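Local atomic coordinates of ribulose-1,5-bisphosphate carboxylase/oxygenase large subunit (Rhodopseudomonas palustris, PDB entry 3QFW), a protein that is a Rubisco-like protein of the Rubisco large-subunit family that probably binds magnesium and whose own reaction and substrate are not established. Residues 163-168 with 178-183. Residues are numbered along the deposited sequence; the frame is centred on the assembly and turned at random.
Sequences IKDDHG and AERAAA
Asp-165 and Arg-180 meet in a buried salt bridge, in which both bonds from Arg-180 converge on one carboxylate oxygen, OD2. Arg-180 NE donates to Asp-165 OD2 at 2.8 Å, the N-H...O angle being 147°, and NH2 of Arg-180 adds a weak second bond to that same OD2 at 3.1 Å. The guanidinium offers its NE/NH2 edge, but the two flat groups are not coplanar: their planes stand 59° apart, and NE reaches OD2 from above the carboxylate plane. Arg-180 gets there by running out extended, CG anti to the backbone N (chi1 174°), and then bending at chi3, which swings NE across to the strand end. The next strand, 200-202, and the residues after it also hold the carboxylate, OD1 by the hydroxyl of Tyr-201, its strongest polar partner, and OD2 by the backbone N of Asn-204, while Arg-180 NH2 bonds to Ala-170 O. On the strand side, Lys-164 folds back so that NZ bonds to Asp-165 O at 3.0 Å. This is a strand-to-helix tie within one beta-alpha-beta unit of the TIM-barrel catalytic domain: strand 162-165 leads through a loop into helix 177-195, which returns to the neighbouring parallel strand 200-202. An alanine in place of Asp-165 would probably leave the buried arginine charge without its mate and the Tyr-201 hydroxyl short of a partner. The backbones stay well apart: the nearest CA atoms, of Asp-165 and Ala-181, are 9.5 Å from each other. Around the bridge, Leu-148 of helix 145-157 packs on Arg-180, and Leu-138 and Pro-203 touch Asp-165.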
loop_
_atom_site.group_PDB
_atom_site.type_symbol
_atom_site.label_atom_id
_atom_site.label_comp_id
_atom_site.label_asym_id
_atom_site.label_seq_id
_atom_site.Cartn_x
_atom_site.Cartn_y
_atom_site.Cartn_z
ATOM N N ILE B 163 7.406 3.843 24.349
ATOM C CA ILE B 163 8.417 2.972 23.792
ATOM C C ILE B 163 7.751 2.148 22.703
ATOM O O ILE B 163 6.750 1.474 22.940
ATOM C CB ILE B 163 9.004 2.061 24.870
ATOM C CG1 ILE B 163 9.649 2.928 25.967
ATOM C CG2 ILE B 163 9.997 1.075 24.259
ATOM C CD1 ILE B 163 10.284 2.149 27.073
ATOM N N LYS B 164 8.296 2.247 21.500
ATOM C CA LYS B 164 7.737 1.545 20.355
ATOM C C LYS B 164 8.752 0.544 19.834
ATOM O O LYS B 164 9.959 0.743 19.971
ATOM C CB LYS B 164 7.391 2.546 19.246
ATOM C CG LYS B 164 8.621 3.247 18.663
ATOM C CD LYS B 164 8.260 4.335 17.660
ATOM C CE LYS B 164 7.866 3.785 16.300
ATOM N NZ LYS B 164 8.948 2.989 15.601
ATOM N N ASP B 165 8.257 -0.530 19.225
ATOM C CA ASP B 165 9.108 -1.431 18.468
ATOM C C ASP B 165 9.719 -0.684 17.294
ATOM O O ASP B 165 9.120 0.238 16.741
ATOM C CB ASP B 165 8.293 -2.591 17.903
ATOM C CG ASP B 165 8.155 -3.747 18.870
ATOM O OD1 ASP B 165 8.814 -3.729 19.932
ATOM O OD2 ASP B 165 7.387 -4.684 18.553
ATOM N N ASP B 166 10.926 -1.074 16.924
ATOM C CA ASP B 166 11.396 -0.812 15.578
ATOM C C ASP B 166 10.240 -1.241 14.666
ATOM O O ASP B 166 9.564 -2.239 14.932
ATOM C CB ASP B 166 12.649 -1.642 15.305
ATOM C CG ASP B 166 13.202 -1.437 13.911
ATOM O OD1 ASP B 166 12.431 -1.472 12.937
ATOM O OD2 ASP B 166 14.421 -1.236 13.787
ATOM N N HIS B 167 9.977 -0.468 13.621
ATOM C CA HIS B 167 8.879 -0.808 12.720
ATOM C C HIS B 167 9.232 -2.074 11.946
ATOM O O HIS B 167 8.364 -2.711 11.348
ATOM C CB HIS B 167 8.626 0.315 11.726
ATOM C CG HIS B 167 9.548 0.286 10.553
ATOM N ND1 HIS B 167 9.219 -0.337 9.365
ATOM C CD2 HIS B 167 10.801 0.768 10.393
ATOM C CE1 HIS B 167 10.228 -0.225 8.522
ATOM N NE2 HIS B 167 11.199 0.444 9.119
ATOM N N GLY B 168 10.518 -2.405 11.942
ATOM C CA GLY B 168 11.014 -3.597 11.283
ATOM C C GLY B 168 10.809 -4.859 12.090
ATOM O O GLY B 168 10.922 -5.972 11.569
ATOM N N ALA B 178 4.992 -12.848 20.334
ATOM C CA ALA B 178 4.493 -13.211 21.663
ATOM C C ALA B 178 5.576 -13.058 22.732
ATOM O O ALA B 178 5.380 -12.373 23.737
ATOM C CB ALA B 178 3.925 -14.620 21.660
ATOM N N GLU B 179 6.725 -13.684 22.497
ATOM C CA GLU B 179 7.852 -13.602 23.417
ATOM C C GLU B 179 8.334 -12.167 23.645
ATOM O O GLU B 179 8.632 -11.780 24.775
ATOM C CB GLU B 179 9.014 -14.467 22.921
ATOM C CG GLU B 179 8.819 -15.963 23.133
ATOM C CD GLU B 179 7.993 -16.624 22.042
ATOM O OE1 GLU B 179 7.385 -15.907 21.214
ATOM O OE2 GLU B 179 7.960 -17.873 22.005
ATOM N N ARG B 180 8.413 -11.379 22.575
ATOM C CA ARG B 180 8.878 -9.988 22.682
ATOM C C ARG B 180 7.925 -9.106 23.493
ATOM O O ARG B 180 8.355 -8.321 24.356
ATOM C CB ARG B 180 9.085 -9.383 21.290
ATOM C CG ARG B 180 9.419 -7.905 21.295
ATOM C CD ARG B 180 9.776 -7.393 19.903
ATOM N NE ARG B 180 8.614 -7.112 19.057
ATOM C CZ ARG B 180 8.196 -7.898 18.071
ATOM N NH1 ARG B 180 8.831 -9.036 17.813
ATOM N NH2 ARG B 180 7.139 -7.555 17.343
ATOM N N ALA B 181 6.633 -9.218 23.206
ATOM C CA ALA B 181 5.641 -8.405 23.900
ATOM C C ALA B 181 5.682 -8.700 25.395
ATOM O O ALA B 181 5.566 -7.795 26.224
ATOM C CB ALA B 181 4.253 -8.661 23.336
ATOM N N ALA B 182 5.862 -9.969 25.741
ATOM C CA ALA B 182 5.906 -10.362 27.146
ATOM C C ALA B 182 7.134 -9.775 27.830
ATOM O O ALA B 182 7.019 -9.024 28.798
ATOM C CB ALA B 182 5.881 -11.872 27.285
ATOM N N ALA B 183 8.308 -10.111 27.307
ATOM C CA ALA B 183 9.571 -9.642 27.868
ATOM C C ALA B 183 9.627 -8.121 27.986
ATOM O O ALA B 183 10.084 -7.588 29.001
ATOM C CB ALA B 183 10.748 -10.162 27.032
#